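ESX-5 secretion-associated protein EspG5 (Mycobacterium marinum, PDB 6VJ5) acts as a specific cytoplasmic chaperone for cognate PE/PPE protein pairs, preventing their aggregation and supporting their secretion. Local coordinates at residues 20-25 with 36-41. Residues are numbered along the deposited sequence; the frame is centred on the assembly and turned at random.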
ATOM      1  N   LEU C  20       2.209  14.088   8.759  1.00 55.15           N
ATOM      2  CA  LEU C  20       1.107  14.982   9.096  1.00 66.35           C
ATOM      3  C   LEU C  20      -0.216  14.408   8.614  1.00 66.24           C
ATOM      4  O   LEU C  20      -1.221  14.445   9.334  1.00 68.27           O
ATOM      5  CB  LEU C  20       1.347  16.360   8.488  1.00 62.66           C
ATOM      6  CG  LEU C  20       2.700  16.971   8.854  1.00 66.38           C
ATOM      7  CD1 LEU C  20       2.950  18.241   8.068  1.00 69.05           C
ATOM      8  CD2 LEU C  20       2.769  17.243  10.350  1.00 68.44           C
ATOM      9  N   GLN C  21      -0.233  13.861   7.399  1.00 70.01           N
ATOM     10  CA  GLN C  21      -1.428  13.178   6.922  1.00 76.75           C
ATOM     11  C   GLN C  21      -1.838  12.067   7.875  1.00 65.84           C
ATOM     12  O   GLN C  21      -3.029  11.880   8.149  1.00 60.71           O
ATOM     13  CB  GLN C  21      -1.187  12.605   5.530  1.00 72.93           C
ATOM     14  CG  GLN C  21      -1.052  13.641   4.447  1.00 75.00           C
ATOM     15  CD  GLN C  21      -0.716  13.020   3.116  1.00 81.30           C
ATOM     16  OE1 GLN C  21       0.372  12.476   2.932  1.00 89.04           O
ATOM     17  NE2 GLN C  21      -1.654  13.083   2.178  1.00 88.79           N
ATOM     18  N   ALA C  22      -0.861  11.315   8.387  1.00 65.42           N
ATOM     19  CA  ALA C  22      -1.161  10.234   9.318  1.00 68.22           C
ATOM     20  C   ALA C  22      -1.678  10.784  10.642  1.00 71.35           C
ATOM     21  O   ALA C  22      -2.717  10.343  11.145  1.00 69.64           O
ATOM     22  CB  ALA C  22       0.084   9.373   9.537  1.00 61.73           C
ATOM     23  N   LEU C  23      -0.970  11.762  11.216  1.00 67.91           N
ATOM     24  CA  LEU C  23      -1.401  12.341  12.484  1.00 59.03           C
ATOM     25  C   LEU C  23      -2.814  12.905  12.410  1.00 60.79           C
ATOM     26  O   LEU C  23      -3.490  12.992  13.441  1.00 79.16           O
ATOM     27  CB  LEU C  23      -0.440  13.449  12.922  1.00 58.55           C
ATOM     28  CG  LEU C  23       1.000  13.027  13.190  1.00 67.47           C
ATOM     29  CD1 LEU C  23       1.871  14.232  13.530  1.00 69.75           C
ATOM     30  CD2 LEU C  23       1.070  12.006  14.313  1.00 60.72           C
ATOM     31  N   LEU C  24      -3.271  13.286  11.219  1.00 55.93           N
ATOM     32  CA  LEU C  24      -4.568  13.925  11.043  1.00 58.27           C
ATOM     33  C   LEU C  24      -5.523  13.081  10.211  1.00 55.85           C
ATOM     34  O   LEU C  24      -6.558  13.599   9.762  1.00 55.64           O
ATOM     35  CB  LEU C  24      -4.373  15.302  10.399  1.00 67.97           C
ATOM     36  CG  LEU C  24      -3.382  16.234  11.104  1.00 70.73           C
ATOM     37  CD1 LEU C  24      -2.754  17.185  10.097  1.00 70.03           C
ATOM     38  CD2 LEU C  24      -4.063  17.014  12.216  1.00 85.12           C
ATOM     39  N   ASP C  25      -5.202  11.805   9.995  1.00 59.31           N
ATOM     40  CA  ASP C  25      -6.058  10.867   9.270  1.00 71.42           C
ATOM     41  C   ASP C  25      -6.510  11.451   7.935  1.00 72.64           C
ATOM     42  O   ASP C  25      -7.699  11.503   7.617  1.00 68.64           O
ATOM     43  CB  ASP C  25      -7.259  10.453  10.123  1.00 73.42           C
ATOM     44  CG  ASP C  25      -8.105   9.385   9.457  1.00 77.38           C
ATOM     45  OD1 ASP C  25      -7.549   8.334   9.057  1.00 70.83           O
ATOM     46  OD2 ASP C  25      -9.333   9.589   9.343  1.00 67.77           O
ATOM     47  N   ARG C  36       3.159  10.028  -0.516  1.00 68.36           N
ATOM     48  CA  ARG C  36       2.768   8.662  -0.202  1.00 72.45           C
ATOM     49  C   ARG C  36       1.335   8.681   0.317  1.00 62.96           C
ATOM     50  O   ARG C  36       0.988   9.549   1.128  1.00 66.16           O
ATOM     51  CB  ARG C  36       3.701   8.044   0.833  1.00 68.53           C
ATOM     52  CG  ARG C  36       4.286   6.700   0.396  1.00 72.43           C
ATOM     53  CD  ARG C  36       4.967   5.986   1.559  1.00 78.31           C
ATOM     54  NE  ARG C  36       5.931   6.841   2.249  1.00 87.26           N
ATOM     55  CZ  ARG C  36       6.397   6.607   3.473  1.00 88.55           C
ATOM     56  NH1 ARG C  36       7.269   7.441   4.023  1.00 85.11           N
ATOM     57  NH2 ARG C  36       5.986   5.544   4.153  1.00 79.46           N
ATOM     58  N   PRO C  37       0.464   7.788  -0.145  1.00 64.64           N
ATOM     59  CA  PRO C  37      -0.863   7.696   0.467  1.00 74.31           C
ATOM     60  C   PRO C  37      -0.738   7.189   1.894  1.00 60.23           C
ATOM     61  O   PRO C  37       0.181   6.438   2.232  1.00 59.31           O
ATOM     62  CB  PRO C  37      -1.611   6.701  -0.427  1.00 69.75           C
ATOM     63  CG  PRO C  37      -0.536   5.869  -1.049  1.00 65.56           C
ATOM     64  CD  PRO C  37       0.677   6.761  -1.184  1.00 64.28           C
ATOM     65  N   TYR C  38      -1.652   7.643   2.745  1.00 57.76           N
ATOM     66  CA  TYR C  38      -1.712   7.184   4.126  1.00 67.44           C
ATOM     67  C   TYR C  38      -2.866   6.202   4.265  1.00 58.06           C
ATOM     68  O   TYR C  38      -3.970   6.463   3.778  1.00 56.13           O
ATOM     69  CB  TYR C  38      -1.894   8.337   5.112  1.00 68.44           C
ATOM     70  CG  TYR C  38      -2.300   7.857   6.492  1.00 72.76           C
ATOM     71  CD1 TYR C  38      -1.418   7.136   7.286  1.00 65.84           C
ATOM     72  CD2 TYR C  38      -3.572   8.110   6.992  1.00 68.76           C
ATOM     73  CE1 TYR C  38      -1.789   6.687   8.541  1.00 70.41           C
ATOM     74  CE2 TYR C  38      -3.948   7.667   8.247  1.00 70.49           C
ATOM     75  CZ  TYR C  38      -3.053   6.956   9.014  1.00 59.98           C
ATOM     76  OH  TYR C  38      -3.420   6.516  10.262  1.00 69.73           O
ATOM     77  N   VAL C  39      -2.611   5.081   4.934  1.00 71.66           N
ATOM     78  CA  VAL C  39      -3.600   4.026   5.121  1.00 65.87           C
ATOM     79  C   VAL C  39      -3.761   3.791   6.614  1.00 68.85           C
ATOM     80  O   VAL C  39      -2.799   3.414   7.299  1.00 60.01           O
ATOM     81  CB  VAL C  39      -3.193   2.733   4.396  1.00 68.29           C
ATOM     82  CG1 VAL C  39      -4.126   1.595   4.769  1.00 65.33           C
ATOM     83  CG2 VAL C  39      -3.188   2.964   2.890  1.00 63.53           C
ATOM     84  N   SER C  40      -4.973   4.023   7.113  1.00 74.92           N
ATOM     85  CA  SER C  40      -5.262   3.811   8.523  1.00 79.91           C
ATOM     86  C   SER C  40      -5.009   2.358   8.901  1.00 77.52           C
ATOM     87  O   SER C  40      -5.331   1.433   8.150  1.00 73.94           O
ATOM     88  CB  SER C  40      -6.711   4.196   8.823  1.00 83.27           C
ATOM     89  OG  SER C  40      -7.598   3.663   7.852  1.00 91.81           O
ATOM     90  N   THR C  41      -4.411   2.166  10.069  1.00 81.70           N
ATOM     91  CA  THR C  41      -4.104   0.835  10.571  1.00 86.43           C
ATOM     92  C   THR C  41      -4.483   0.804  12.048  1.00 85.10           C
ATOM     93  O   THR C  41      -5.251   1.644  12.532  1.00 73.56           O
ATOM     94  CB  THR C  41      -2.624   0.489  10.332  1.00 83.24           C
ATOM     95  OG1 THR C  41      -1.791   1.501  10.913  1.00 80.40           O
ATOM     96  CG2 THR C  41      -2.329   0.384   8.842  1.00 78.89           C
TER
HETATM   97  O   HOH W   1      -5.960   7.306  10.858  1.00 69.79           O
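One face of the Tyr-38 ring lies against Ala-22 and the other is flanked by the backbone N of Ser-40, while Asp-25 OD1 meets the edge. A Schellman motif ends helix 14-23 here, with Asp-25 at positive phi as its C-prime residue, and the ring packs against this last turn. Ala-22 CA sits 3.6 Å from the ring centroid, only 7° off the normal, a CH-pi contact; the methyl is shifted toward the CD1-CE1 side, its CB 3.4 Å from Tyr-38 CE1. With CG anti to the backbone N (chi1 166°), the ring lies along the last turn and turns its CE2 edge to Asp-25 OD1, whose carboxylate plane stands nearly perpendicular to it. At the root of the Tyr-38 side chain, its CB is 4.3 Å from Gln-21 CB. Asn-44 ND2 hydrogen-bonds Tyr-38 OH, and Tyr-38 pairs through its backbone with Arg-27, fastening the loop to the chain just after the helix. The loop also meets the chain of another protein, a basic side chain of which hydrogen-bonds Ser-40 O. One water, level with the ring plane, joins the two segments: it donates to Asp-25 OD1 at 2.6 Å and hydrogen-bonds Tyr-38 OH at 2.7 Å.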